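PDB 3DY0: plasma serine protease inhibitor from Homo sapiens, which inhibits serine proteases such as activated protein C in plasma and other body fluids, is aided by heparin, and inactivates each target by binding irreversibly to its active-site serine. Local coordinates for residues F30-S35 against N165-K170; T182-F187 against R196-S201; P268-E273 against A315-D320; S309-K314 against A328-I333. All coordinates share one frame; numbering follows the deposited sequence. Where two conformers were deposited one is given.

Overall arrangement
Contacts 1 and 4 are buried near the middle of the molecule. Contact 1 is joined by side chains alone, a Ser-Asn hydrogen bond and apolar packing, whereas contact 4 adds polar side chains to a backbone ladder. Contact 3, also a ladder, shares strand 307-319 with contact 4, about 21 Å away between centres. Its chemistry splits by face: Phe270, Ile272, Val317 and Val319 are buried, while the opposite face is mostly polar and nearer the surface, with Val316 among its residues. Contact 2, the most peripheral, is a ladder with a salt bridge and waters on one face and mixed, largely aliphatic packing on the other. Contact 3 adjoins it, Lys269 N bonding to Pro198 O.

Contact 1: F30-S35 against N165-K170; sequences FFSPVS and NYIFFK
Buried side-chain packing joins the start of helix 33-45, through Ser32, Val34 and Ser35, to Asn165 and Ile167 on strand 159-172 near the centre of the molecule. The polar link is a single hydrogen bond: Ser35 OG donates to Asn165 OD1 at 2.7 Å, meeting the amide oxygen at a C=O...donor angle of 134° and tilted from the carbonyl plane. Ser35 OG stands anti to its backbone N (chi1 176°), which turns it to the strand, and it is also hydrogen-bonded to Thr330 OG1. On the other end of the amide, Asn165 ND2 is held by Asn95, so both polar atoms of the group are engaged.

Beside this bond Ile167 fills the apolar part. Its CG2 lies 3.7 Å from Ser32 OG, and its CD1 approaches Val34 CG1, though Val34 is modelled in two conformers and the exact closeness is doubtful. Ser32 is the N-cap residue: its OG accepts from Ser35 N at 3.2 Å, nearly straight at 156°, and also bonds to the backbone of the bound peptide. This joining of a helix start to the central sheet is characteristic of the serpin shutter region, where helix B underlies sheet A.

Contact 2: T182-F187 against R196-S201; sequences TQEQDF and RVPMMS
Arg196 folds its guanidinium across the neighbouring strand, one face lying over the backbone of Glu184 with Glu184 O offset toward the rim. Its CG is anti to the backbone N (chi1 -163°) and the chain then bends at chi2, which brings NE to 3.4 Å from Glu184 CB. The far end reaches Asp186: NH2 and OD1 form a salt bridge of 2.8 Å. The acceptor sits almost in the guanidinium plane, but the two flat groups are steeply turned against each other and the bond is bent to 135°. Both residues also touch a crystal neighbour, which may influence this pairing. Glu184 OE2 stays beyond salt-bridge range of Arg196 NE; a water bridges them at long range, and a second water donates to OE2.

Beneath runs an antiparallel ladder with Gln183-Met199 and Gln185-Val197 as hydrogen-bonded pairs. Met199 N to Gln183 O, at 2.8 Å, is the shortest of its four bonds, with the donor above the carbonyl plane. Between them Glu184 faces Pro198, OE1 lying 3.6 Å from Pro198 CG. The other face is mixed: in one of two conformers Gln185 CG crosses Met199 CB at 3.6 Å, and Phe187 CB meets Val197 CG1 at 3.7 Å. Near the end of the ladder a water donates to Thr182 OG1 and accepts from Ser201 N, while Thr182 OG1 is also bonded to Glu321.

The short strand axes stand 119° apart, evidence of strong twist. Strands 183-188 and 194-211 form a beta hairpin corresponding to strands 4C and 3C of the serpin fold, the gate region.

Contact 3: P268-E273 against A315-D320; sequences PKFSIE and AVVEVD
Backbone bonding sets the register: Phe270 faces Val319, and Ile272 faces Val317, as antiparallel hydrogen-bonded pairs, with Val319 N to Phe270 O the shortest bond at 2.8 Å. The short strand axes run 174° apart, close to exactly antiparallel. Between the bonded pairs Ser271 CA directs its hydrogen at Val317 O, a CA-H...O contact of 3.2 Å.

Apolar contacts occupy the face of Phe270, Ile272, Val317 and Val319. The Phe270 ring is met over one face by Val319, whose CB lies 3.9 Å from the ring centroid and 17° off its normal, a CH-pi contact. Val319 CG2 reaches the far end of the ring, 3.5 Å from Phe270 CZ, while Val317 CG1 approaches near the ring plane at the edge. Phe270 CG sits between the backbone N and the carbonyl carbon (chi1 67°), which carries the ring over the neighbouring strand. Ile272 and Val317 stand side by side, their CG1 atoms only 3.4 Å apart and tightly packed.

Polar and mixed contacts lie on the other face. Glu273 CB rests 3.8 Å from Val316 CG1, and a water donates to Val317 O. The Glu318 carboxylate turns to partners elsewhere, in salt bridges with Lys147 and Arg325. At the end of the pairing Pro268 O is buried by the contact and has no polar partner in the model.

Strand 259-277 thus borders strand 307-319, which carries strand 323-335 along its other edge. Phe30 of strand 29-31 packs against Ile272, Ala315 and Val317, the bound peptide packs on Phe270, and strand 194-211 joins at Pro268 and Lys269.

Contact 4: S309-K314 against A328-I333; sequences SEMVHK and AATGTI
His313 and Thr330 meet at the ring edge, where ND1 and OG1 form a hydrogen bond of 2.8 Å near the ring plane, with an angle of 153° and either atom able to donate. His313 CG stands anti to the backbone N (chi1 -174°), which brings ND1 over the neighbouring strand, and CE1 touches Ala328 CB at 3.8 Å. Farther along the same face Met311 lies beside Thr332, CG packing against OG1 at 3.6 Å, and crosses Thr330 CG2.

The opposite face is mixed, the aliphatic part of Glu310 running alongside Ile333 with CG 3.6 Å from CD1. At Ser309, Ile333 O accepts two bonds from one residue: Ser309 N at 2.9 Å, and Ser309 OG at 3.2 Å from well above the carbonyl plane.

These side chains are positioned by an antiparallel ladder, with axes 172° apart, in which Val312 pairs with Gly331 and Lys314 with Ala329. Gly331 N to Val312 O, at 2.8 Å, is its shortest bond. In the next shell Ser32 N is bonded to His313 NE2, so both ring nitrogens are engaged, and Ile36 of helix 33-45 packs on His313 and Thr330. Strand 159-172 flanks strand 323-335 on its other edge.

A strand lying between 159-172 and 307-319 is the hallmark of the loop-inserted serpin state, reached here by cleavage, in which the reactive centre loop has become strand 4A of sheet A above the shutter.

Contact 1: F30-S35 against N165-K170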
loop_
_atom_site.group_PDB
_atom_site.type_symbol
_atom_site.label_atom_id
_atom_site.label_comp_id
_atom_site.label_asym_id
_atom_site.label_seq_id
_atom_site.Cartn_x
_atom_site.Cartn_y
_atom_site.Cartn_z
ATOM N N PHE A 30 -1.695 -2.843 -7.451
ATOM C CA PHE A 30 -0.593 -2.776 -6.501
ATOM C C PHE A 30 -0.675 -1.529 -5.649
ATOM O O PHE A 30 -0.731 -0.413 -6.165
ATOM C CB PHE A 30 0.774 -2.829 -7.194
ATOM C CG PHE A 30 1.904 -3.120 -6.243
ATOM C CD1 PHE A 30 2.048 -4.392 -5.689
ATOM C CD2 PHE A 30 2.770 -2.111 -5.835
ATOM C CE1 PHE A 30 3.039 -4.646 -4.735
ATOM C CE2 PHE A 30 3.764 -2.355 -4.883
ATOM C CZ PHE A 30 3.895 -3.626 -4.332
ATOM N N PHE A 31 -0.698 -1.719 -4.335
ATOM C CA PHE A 31 -0.756 -0.582 -3.427
ATOM C C PHE A 31 -0.198 -0.943 -2.068
ATOM O O PHE A 31 0.070 -2.114 -1.793
ATOM C CB PHE A 31 -2.201 -0.061 -3.278
ATOM C CG PHE A 31 -3.145 -1.009 -2.569
ATOM C CD1 PHE A 31 -3.712 -2.088 -3.243
ATOM C CD2 PHE A 31 -3.506 -0.786 -1.240
ATOM C CE1 PHE A 31 -4.632 -2.930 -2.611
ATOM C CE2 PHE A 31 -4.431 -1.623 -0.589
ATOM C CZ PHE A 31 -4.995 -2.696 -1.280
ATOM N N SER A 32 0.010 0.071 -1.234
ATOM C CA SER A 32 0.505 -0.147 0.119
ATOM C C SER A 32 -0.610 0.125 1.113
ATOM O O SER A 32 -0.989 1.276 1.343
ATOM C CB SER A 32 1.684 0.771 0.448
ATOM O OG SER A 32 2.001 0.650 1.828
ATOM N N PRO A 33 -1.157 -0.935 1.724
ATOM C CA PRO A 33 -2.234 -0.749 2.696
ATOM C C PRO A 33 -1.816 0.165 3.850
ATOM O O PRO A 33 -2.575 1.043 4.268
ATOM C CB PRO A 33 -2.524 -2.176 3.158
ATOM C CG PRO A 33 -2.247 -2.984 1.916
ATOM C CD PRO A 33 -0.951 -2.365 1.426
ATOM N N VAL A 34 -0.609 -0.036 4.370
ATOM C CA VAL A 34 -0.148 0.776 5.490
ATOM C C VAL A 34 -0.005 2.254 5.129
ATOM O O VAL A 34 -0.300 3.125 5.947
ATOM C CB VAL A 34 1.186 0.237 6.069
ATOM C CG1 VAL A 34 2.310 0.410 5.068
ATOM C CG2 VAL A 34 1.497 0.939 7.384
ATOM N N SER A 35 0.436 2.545 3.909
ATOM C CA SER A 35 0.578 3.936 3.493
ATOM C C SER A 35 -0.770 4.650 3.500
ATOM O O SER A 35 -0.892 5.787 3.970
ATOM C CB SER A 35 1.174 4.017 2.086
ATOM O OG SER A 35 1.224 5.373 1.655
ATOM N N ASN A 165 2.595 10.696 2.827
ATOM C CA ASN A 165 3.092 9.521 3.524
ATOM C C ASN A 165 3.881 8.776 2.468
ATOM O O ASN A 165 3.490 8.741 1.301
ATOM C CB ASN A 165 1.998 8.588 4.040
ATOM C CG ASN A 165 2.569 7.237 4.476
ATOM O OD1 ASN A 165 2.700 6.316 3.670
ATOM N ND2 ASN A 165 2.948 7.135 5.744
ATOM N N TYR A 166 5.004 8.203 2.872
ATOM C CA TYR A 166 5.820 7.434 1.947
ATOM C C TYR A 166 6.280 6.176 2.648
ATOM O O TYR A 166 6.361 6.126 3.876
ATOM C CB TYR A 166 7.048 8.237 1.503
ATOM C CG TYR A 166 8.017 8.542 2.625
ATOM C CD1 TYR A 166 8.939 7.588 3.059
ATOM C CD2 TYR A 166 7.975 9.766 3.287
ATOM C CE1 TYR A 166 9.791 7.846 4.129
ATOM C CE2 TYR A 166 8.820 10.034 4.355
ATOM C CZ TYR A 166 9.723 9.071 4.770
ATOM O OH TYR A 166 10.549 9.330 5.841
ATOM N N ILE A 167 6.562 5.155 1.854
ATOM C CA ILE A 167 7.067 3.901 2.380
ATOM C C ILE A 167 8.065 3.357 1.366
ATOM O O ILE A 167 7.843 3.430 0.151
ATOM C CB ILE A 167 5.920 2.876 2.633
ATOM C CG1 ILE A 167 6.503 1.566 3.176
ATOM C CG2 ILE A 167 5.125 2.640 1.353
ATOM C CD1 ILE A 167 5.453 0.557 3.627
ATOM N N PHE A 168 9.190 2.857 1.866
ATOM C CA PHE A 168 10.217 2.282 1.005
ATOM C C PHE A 168 10.677 0.955 1.595
ATOM O O PHE A 168 11.013 0.877 2.779
ATOM C CB PHE A 168 11.428 3.208 0.877
ATOM C CG PHE A 168 12.546 2.611 0.064
ATOM C CD1 PHE A 168 12.477 2.591 -1.326
ATOM C CD2 PHE A 168 13.634 2.016 0.690
ATOM C CE1 PHE A 168 13.478 1.982 -2.081
ATOM C CE2 PHE A 168 14.642 1.403 -0.059
ATOM C CZ PHE A 168 14.559 1.387 -1.446
ATOM N N PHE A 169 10.692 -0.080 0.758
ATOM C CA PHE A 169 11.097 -1.417 1.175
ATOM C C PHE A 169 12.097 -2.023 0.198
ATOM O O PHE A 169 11.899 -1.996 -1.015
ATOM C CB PHE A 169 9.851 -2.314 1.277
ATOM C CG PHE A 169 10.148 -3.774 1.498
ATOM C CD1 PHE A 169 10.267 -4.648 0.419
ATOM C CD2 PHE A 169 10.267 -4.284 2.788
ATOM C CE1 PHE A 169 10.496 -6.011 0.623
ATOM C CE2 PHE A 169 10.498 -5.648 2.999
ATOM C CZ PHE A 169 10.611 -6.509 1.917
ATOM N N LYS A 170 13.187 -2.555 0.735
ATOM C CA LYS A 170 14.185 -3.207 -0.099
ATOM C C LYS A 170 14.765 -4.347 0.706
ATOM O O LYS A 170 15.238 -4.147 1.821
ATOM C CB LYS A 170 15.304 -2.247 -0.506
ATOM C CG LYS A 170 16.393 -2.939 -1.326
ATOM C CD LYS A 170 17.479 -1.979 -1.778
ATOM C CE LYS A 170 18.607 -2.733 -2.471
ATOM N NZ LYS A 170 19.726 -1.827 -2.851
#

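Contact 2: T182-F187 against R196-S201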
loop_
_atom_site.group_PDB
_atom_site.type_symbol
_atom_site.label_atom_id
_atom_site.label_comp_id
_atom_site.label_asym_id
_atom_site.label_seq_id
_atom_site.Cartn_x
_atom_site.Cartn_y
_atom_site.Cartn_z
ATOM N N THR A 182 16.879 -18.875 -14.757
ATOM C CA THR A 182 15.817 -18.053 -15.320
ATOM C C THR A 182 15.731 -18.251 -16.828
ATOM O O THR A 182 16.717 -18.072 -17.546
ATOM C CB THR A 182 16.051 -16.566 -15.013
ATOM O OG1 THR A 182 16.161 -16.389 -13.595
ATOM C CG2 THR A 182 14.897 -15.724 -15.537
ATOM N N GLN A 183 14.549 -18.629 -17.299
ATOM C CA GLN A 183 14.330 -18.866 -18.720
ATOM C C GLN A 183 12.990 -18.283 -19.153
ATOM O O GLN A 183 12.073 -18.157 -18.345
ATOM C CB GLN A 183 14.348 -20.370 -19.007
ATOM C CG GLN A 183 15.664 -21.063 -18.674
ATOM C CD GLN A 183 16.805 -20.635 -19.579
ATOM O OE1 GLN A 183 16.745 -20.804 -20.798
ATOM N NE2 GLN A 183 17.858 -20.081 -18.985
ATOM N N GLU A 184 12.883 -17.924 -20.428
ATOM C CA GLU A 184 11.643 -17.365 -20.950
ATOM C C GLU A 184 10.555 -18.430 -20.999
ATOM O O GLU A 184 10.777 -19.547 -21.475
ATOM C CB GLU A 184 11.859 -16.795 -22.357
ATOM C CG GLU A 184 12.801 -15.603 -22.412
ATOM C CD GLU A 184 12.247 -14.388 -21.696
ATOM O OE1 GLU A 184 12.933 -13.865 -20.795
ATOM O OE2 GLU A 184 11.125 -13.949 -22.040
ATOM N N GLN A 185 9.373 -18.074 -20.509
ATOM C CA GLN A 185 8.243 -18.989 -20.499
ATOM C C GLN A 185 6.956 -18.229 -20.788
ATOM O O GLN A 185 6.915 -17.001 -20.699
ATOM C CB GLN A 185 8.141 -19.688 -19.140
ATOM C CG GLN A 185 9.369 -20.516 -18.765
ATOM C CD GLN A 185 9.564 -21.736 -19.653
ATOM O OE1 GLN A 185 10.544 -22.468 -19.512
ATOM N NE2 GLN A 185 8.628 -21.962 -20.570
ATOM N N ASP A 186 5.909 -18.966 -21.136
ATOM C CA ASP A 186 4.616 -18.375 -21.443
ATOM C C ASP A 186 3.848 -18.090 -20.154
ATOM O O ASP A 186 3.847 -18.907 -19.225
ATOM C CB ASP A 186 3.774 -19.331 -22.294
ATOM C CG ASP A 186 4.245 -19.421 -23.737
ATOM O OD1 ASP A 186 5.272 -18.810 -24.089
ATOM O OD2 ASP A 186 3.567 -20.118 -24.520
ATOM N N PHE A 187 3.202 -16.932 -20.095
ATOM C CA PHE A 187 2.387 -16.570 -18.942
ATOM C C PHE A 187 0.979 -16.382 -19.490
ATOM O O PHE A 187 0.756 -15.576 -20.396
ATOM C CB PHE A 187 2.886 -15.276 -18.290
ATOM C CG PHE A 187 2.116 -14.883 -17.057
ATOM C CD1 PHE A 187 0.932 -14.156 -17.151
ATOM C CD2 PHE A 187 2.571 -15.263 -15.794
ATOM C CE1 PHE A 187 0.209 -13.810 -16.005
ATOM C CE2 PHE A 187 1.857 -14.923 -14.646
ATOM C CZ PHE A 187 0.678 -14.197 -14.750
ATOM N N ARG A 196 5.041 -13.412 -22.970
ATOM C CA ARG A 196 6.348 -14.005 -22.695
ATOM C C ARG A 196 6.968 -13.323 -21.476
ATOM O O ARG A 196 7.005 -12.095 -21.401
ATOM C CB ARG A 196 7.256 -13.813 -23.912
ATOM C CG ARG A 196 8.476 -14.706 -23.950
ATOM C CD ARG A 196 8.073 -16.148 -24.161
ATOM N NE ARG A 196 9.213 -16.980 -24.527
ATOM C CZ ARG A 196 9.157 -18.301 -24.656
ATOM N NH1 ARG A 196 10.242 -18.983 -24.995
ATOM N NH2 ARG A 196 8.014 -18.938 -24.439
ATOM N N VAL A 197 7.458 -14.111 -20.522
ATOM C CA VAL A 197 8.060 -13.540 -19.318
ATOM C C VAL A 197 9.296 -14.307 -18.869
ATOM O O VAL A 197 9.446 -15.490 -19.171
ATOM C CB VAL A 197 7.071 -13.551 -18.123
ATOM C CG1 VAL A 197 5.762 -12.895 -18.517
ATOM C CG2 VAL A 197 6.832 -14.989 -17.646
ATOM N N PRO A 198 10.213 -13.634 -18.154
ATOM C CA PRO A 198 11.414 -14.324 -17.678
ATOM C C PRO A 198 10.922 -15.097 -16.456
ATOM O O PRO A 198 10.413 -14.491 -15.517
ATOM C CB PRO A 198 12.352 -13.183 -17.276
ATOM C CG PRO A 198 11.772 -11.959 -17.954
ATOM C CD PRO A 198 10.295 -12.193 -17.872
ATOM N N MET A 199 11.043 -16.419 -16.475
ATOM C CA MET A 199 10.575 -17.231 -15.355
ATOM C C MET A 199 11.742 -17.708 -14.505
ATOM O O MET A 199 12.595 -18.463 -14.976
ATOM C CB MET A 199 9.789 -18.437 -15.884
ATOM C CG MET A 199 9.091 -19.277 -14.820
ATOM S SD MET A 199 7.651 -18.456 -14.082
ATOM C CE MET A 199 6.475 -18.550 -15.432
ATOM N N MET A 200 11.780 -17.257 -13.254
ATOM C CA MET A 200 12.841 -17.647 -12.331
ATOM C C MET A 200 12.473 -19.001 -11.756
ATOM O O MET A 200 11.309 -19.398 -11.791
ATOM C CB MET A 200 12.958 -16.644 -11.181
ATOM C CG MET A 200 13.001 -15.196 -11.617
ATOM S SD MET A 200 13.274 -14.097 -10.219
ATOM C CE MET A 200 11.735 -14.315 -9.284
ATOM N N SER A 201 13.460 -19.710 -11.225
ATOM C CA SER A 201 13.178 -21.012 -10.644
ATOM C C SER A 201 14.188 -21.430 -9.598
ATOM O O SER A 201 15.370 -21.101 -9.686
ATOM C CB SER A 201 13.130 -22.084 -11.732
ATOM O OG SER A 201 14.420 -22.324 -12.262
HETATM O O HOH W 1 16.099 -18.269 -11.517
HETATM O O HOH W 2 10.003 -11.611 -21.666
HETATM O O HOH W 3 11.267 -14.540 -25.247
#

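Contact 3: P268-E273 against A315-D320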
loop_
_atom_site.group_PDB
_atom_site.type_symbol
_atom_site.label_atom_id
_atom_site.label_comp_id
_atom_site.label_asym_id
_atom_site.label_seq_id
_atom_site.Cartn_x
_atom_site.Cartn_y
_atom_site.Cartn_z
ATOM N N PRO A 268 7.749 -15.706 -11.985
ATOM C CA PRO A 268 8.243 -14.714 -12.937
ATOM C C PRO A 268 9.000 -13.552 -12.317
ATOM O O PRO A 268 8.761 -13.172 -11.163
ATOM C CB PRO A 268 6.965 -14.198 -13.603
ATOM C CG PRO A 268 5.982 -15.309 -13.426
ATOM C CD PRO A 268 6.281 -15.806 -12.039
ATOM N N LYS A 269 9.939 -13.008 -13.084
ATOM C CA LYS A 269 10.674 -11.828 -12.658
ATOM C C LYS A 269 9.723 -10.767 -13.191
ATOM O O LYS A 269 9.322 -10.828 -14.355
ATOM C CB LYS A 269 12.020 -11.723 -13.378
ATOM C CG LYS A 269 12.820 -10.487 -12.986
ATOM C CD LYS A 269 13.937 -10.198 -13.974
ATOM C CE LYS A 269 14.892 -11.368 -14.111
ATOM N NZ LYS A 269 15.966 -11.060 -15.091
ATOM N N PHE A 270 9.338 -9.809 -12.358
ATOM C CA PHE A 270 8.403 -8.801 -12.807
ATOM C C PHE A 270 8.463 -7.474 -12.091
ATOM O O PHE A 270 9.044 -7.345 -11.014
ATOM C CB PHE A 270 6.974 -9.356 -12.684
ATOM C CG PHE A 270 6.528 -9.577 -11.255
ATOM C CD1 PHE A 270 6.002 -8.531 -10.501
ATOM C CD2 PHE A 270 6.668 -10.826 -10.655
ATOM C CE1 PHE A 270 5.621 -8.722 -9.166
ATOM C CE2 PHE A 270 6.292 -11.027 -9.325
ATOM C CZ PHE A 270 5.767 -9.971 -8.578
ATOM N N SER A 271 7.843 -6.479 -12.713
ATOM C CA SER A 271 7.773 -5.140 -12.160
ATOM C C SER A 271 6.405 -4.583 -12.530
ATOM O O SER A 271 6.066 -4.487 -13.712
ATOM C CB SER A 271 8.879 -4.262 -12.754
ATOM O OG SER A 271 8.893 -2.981 -12.153
ATOM N N ILE A 272 5.610 -4.242 -11.521
ATOM C CA ILE A 272 4.287 -3.695 -11.764
ATOM C C ILE A 272 4.075 -2.469 -10.901
ATOM O O ILE A 272 4.880 -2.164 -10.019
ATOM C CB ILE A 272 3.150 -4.709 -11.479
ATOM C CG1 ILE A 272 3.107 -5.078 -9.996
ATOM C CG2 ILE A 272 3.346 -5.953 -12.337
ATOM C CD1 ILE A 272 1.843 -5.816 -9.601
ATOM N N GLU A 273 2.990 -1.755 -11.166
ATOM C CA GLU A 273 2.703 -0.559 -10.400
ATOM C C GLU A 273 1.224 -0.255 -10.360
ATOM O O GLU A 273 0.429 -0.815 -11.118
ATOM C CB GLU A 273 3.451 0.639 -10.990
ATOM C CG GLU A 273 3.086 0.958 -12.426
ATOM C CD GLU A 273 3.830 2.174 -12.952
ATOM O OE1 GLU A 273 5.079 2.166 -12.921
ATOM O OE2 GLU A 273 3.165 3.134 -13.394
ATOM N N ALA A 315 2.258 3.301 -6.243
ATOM C CA ALA A 315 3.025 2.215 -5.648
ATOM C C ALA A 315 3.706 1.415 -6.751
ATOM O O ALA A 315 3.130 1.201 -7.816
ATOM C CB ALA A 315 2.102 1.315 -4.840
ATOM N N VAL A 316 4.934 0.976 -6.492
ATOM C CA VAL A 316 5.682 0.203 -7.476
ATOM C C VAL A 316 6.400 -0.953 -6.798
ATOM O O VAL A 316 6.714 -0.892 -5.606
ATOM C CB VAL A 316 6.751 1.071 -8.210
ATOM C CG1 VAL A 316 6.100 2.279 -8.863
ATOM C CG2 VAL A 316 7.835 1.507 -7.234
ATOM N N VAL A 317 6.640 -2.016 -7.558
ATOM C CA VAL A 317 7.357 -3.169 -7.032
ATOM C C VAL A 317 8.209 -3.802 -8.120
ATOM O O VAL A 317 7.821 -3.828 -9.288
ATOM C CB VAL A 317 6.395 -4.246 -6.456
ATOM C CG1 VAL A 317 5.528 -4.835 -7.553
ATOM C CG2 VAL A 317 7.211 -5.341 -5.758
ATOM N N GLU A 318 9.384 -4.280 -7.723
ATOM C CA GLU A 318 10.310 -4.955 -8.622
ATOM C C GLU A 318 10.680 -6.257 -7.932
ATOM O O GLU A 318 11.140 -6.248 -6.792
ATOM C CB GLU A 318 11.585 -4.130 -8.823
ATOM C CG GLU A 318 11.356 -2.732 -9.357
ATOM C CD GLU A 318 12.606 -1.876 -9.298
ATOM O OE1 GLU A 318 12.537 -0.695 -9.697
ATOM O OE2 GLU A 318 13.660 -2.381 -8.851
ATOM N N VAL A 319 10.464 -7.372 -8.618
ATOM C CA VAL A 319 10.799 -8.683 -8.077
ATOM C C VAL A 319 11.770 -9.345 -9.038
ATOM O O VAL A 319 11.476 -9.475 -10.226
ATOM C CB VAL A 319 9.549 -9.586 -7.955
ATOM C CG1 VAL A 319 9.968 -11.037 -7.708
ATOM C CG2 VAL A 319 8.660 -9.084 -6.824
ATOM N N ASP A 320 12.934 -9.742 -8.535
ATOM C CA ASP A 320 13.903 -10.421 -9.382
ATOM C C ASP A 320 14.626 -11.529 -8.629
ATOM O O ASP A 320 14.217 -11.914 -7.535
ATOM C CB ASP A 320 14.900 -9.431 -10.003
ATOM C CG ASP A 320 15.662 -8.617 -8.975
ATOM O OD1 ASP A 320 15.761 -9.037 -7.802
ATOM O OD2 ASP A 320 16.186 -7.546 -9.361
HETATM O O HOH W 4 7.845 -1.179 -10.843
#

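Contact 4: S309-K314 against A328-I333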
loop_
_atom_site.group_PDB
_atom_site.type_symbol
_atom_site.label_atom_id
_atom_site.label_comp_id
_atom_site.label_asym_id
_atom_site.label_seq_id
_atom_site.Cartn_x
_atom_site.Cartn_y
_atom_site.Cartn_z
ATOM N N SER A 309 -9.492 17.582 -1.897
ATOM C CA SER A 309 -9.810 17.538 -3.321
ATOM C C SER A 309 -9.494 16.164 -3.884
ATOM O O SER A 309 -10.241 15.628 -4.704
ATOM C CB SER A 309 -9.021 18.611 -4.079
ATOM O OG SER A 309 -7.635 18.534 -3.804
ATOM N N GLU A 310 -8.380 15.592 -3.447
ATOM C CA GLU A 310 -8.012 14.267 -3.914
ATOM C C GLU A 310 -6.973 13.610 -3.017
ATOM O O GLU A 310 -6.312 14.271 -2.215
ATOM C CB GLU A 310 -7.507 14.338 -5.362
ATOM C CG GLU A 310 -6.223 15.124 -5.580
ATOM C CD GLU A 310 -5.973 15.419 -7.054
ATOM O OE1 GLU A 310 -6.617 16.343 -7.598
ATOM O OE2 GLU A 310 -5.143 14.722 -7.674
ATOM N N MET A 311 -6.873 12.292 -3.133
ATOM C CA MET A 311 -5.899 11.526 -2.372
ATOM C C MET A 311 -5.262 10.610 -3.398
ATOM O O MET A 311 -5.820 9.569 -3.748
ATOM C CB MET A 311 -6.576 10.695 -1.283
ATOM C CG MET A 311 -5.575 10.007 -0.364
ATOM S SD MET A 311 -6.324 8.951 0.885
ATOM C CE MET A 311 -6.962 10.177 2.010
ATOM N N VAL A 312 -4.091 11.007 -3.883
ATOM C CA VAL A 312 -3.382 10.231 -4.891
ATOM C C VAL A 312 -2.440 9.204 -4.273
ATOM O O VAL A 312 -1.769 9.480 -3.279
ATOM C CB VAL A 312 -2.578 11.159 -5.832
ATOM C CG1 VAL A 312 -3.527 12.116 -6.544
ATOM C CG2 VAL A 312 -1.542 11.937 -5.045
ATOM N N HIS A 313 -2.402 8.015 -4.866
ATOM C CA HIS A 313 -1.540 6.940 -4.385
ATOM C C HIS A 313 -0.766 6.373 -5.567
ATOM O O HIS A 313 -1.327 6.171 -6.645
ATOM C CB HIS A 313 -2.370 5.813 -3.750
ATOM C CG HIS A 313 -1.542 4.743 -3.096
ATOM N ND1 HIS A 313 -0.879 4.940 -1.905
ATOM C CD2 HIS A 313 -1.256 3.476 -3.480
ATOM C CE1 HIS A 313 -0.221 3.840 -1.579
ATOM N NE2 HIS A 313 -0.432 2.936 -2.519
ATOM N N LYS A 314 0.524 6.133 -5.366
ATOM C CA LYS A 314 1.367 5.543 -6.398
ATOM C C LYS A 314 2.207 4.505 -5.684
ATOM O O LYS A 314 2.788 4.787 -4.636
ATOM C CB LYS A 314 2.278 6.595 -7.034
ATOM C CG LYS A 314 3.232 6.039 -8.088
ATOM C CD LYS A 314 2.480 5.472 -9.277
ATOM C CE LYS A 314 3.444 4.965 -10.345
ATOM N NZ LYS A 314 4.335 6.053 -10.839
ATOM N N ALA A 328 5.928 3.263 -2.158
ATOM C CA ALA A 328 4.642 3.886 -2.403
ATOM C C ALA A 328 4.566 5.213 -1.670
ATOM O O ALA A 328 5.341 5.480 -0.750
ATOM C CB ALA A 328 3.509 2.968 -1.934
ATOM N N ALA A 329 3.632 6.050 -2.101
ATOM C CA ALA A 329 3.420 7.329 -1.455
ATOM C C ALA A 329 1.959 7.689 -1.642
ATOM O O ALA A 329 1.334 7.302 -2.636
ATOM C CB ALA A 329 4.320 8.408 -2.067
ATOM N N THR A 330 1.413 8.404 -0.668
ATOM C CA THR A 330 0.026 8.841 -0.715
ATOM C C THR A 330 0.044 10.343 -0.463
ATOM O O THR A 330 0.630 10.803 0.516
ATOM C CB THR A 330 -0.817 8.150 0.377
ATOM O OG1 THR A 330 -0.751 6.730 0.201
ATOM C CG2 THR A 330 -2.272 8.596 0.298
ATOM N N GLY A 331 -0.566 11.099 -1.372
ATOM C CA GLY A 331 -0.615 12.541 -1.220
ATOM C C GLY A 331 -2.052 12.976 -1.037
ATOM O O GLY A 331 -2.877 12.802 -1.936
ATOM N N THR A 332 -2.361 13.517 0.137
ATOM C CA THR A 332 -3.710 13.980 0.439
ATOM C C THR A 332 -3.713 15.492 0.248
ATOM O O THR A 332 -3.042 16.223 0.976
ATOM C CB THR A 332 -4.102 13.611 1.879
ATOM O OG1 THR A 332 -4.070 12.183 2.022
ATOM C CG2 THR A 332 -5.495 14.109 2.199
ATOM N N ILE A 333 -4.465 15.947 -0.751
ATOM C CA ILE A 333 -4.516 17.362 -1.097
ATOM C C ILE A 333 -5.728 18.108 -0.543
ATOM O O ILE A 333 -6.868 17.701 -0.763
ATOM C CB ILE A 333 -4.477 17.521 -2.630
ATOM C CG1 ILE A 333 -3.277 16.749 -3.195
ATOM C CG2 ILE A 333 -4.399 19.001 -3.006
ATOM C CD1 ILE A 333 -3.171 16.772 -4.718
#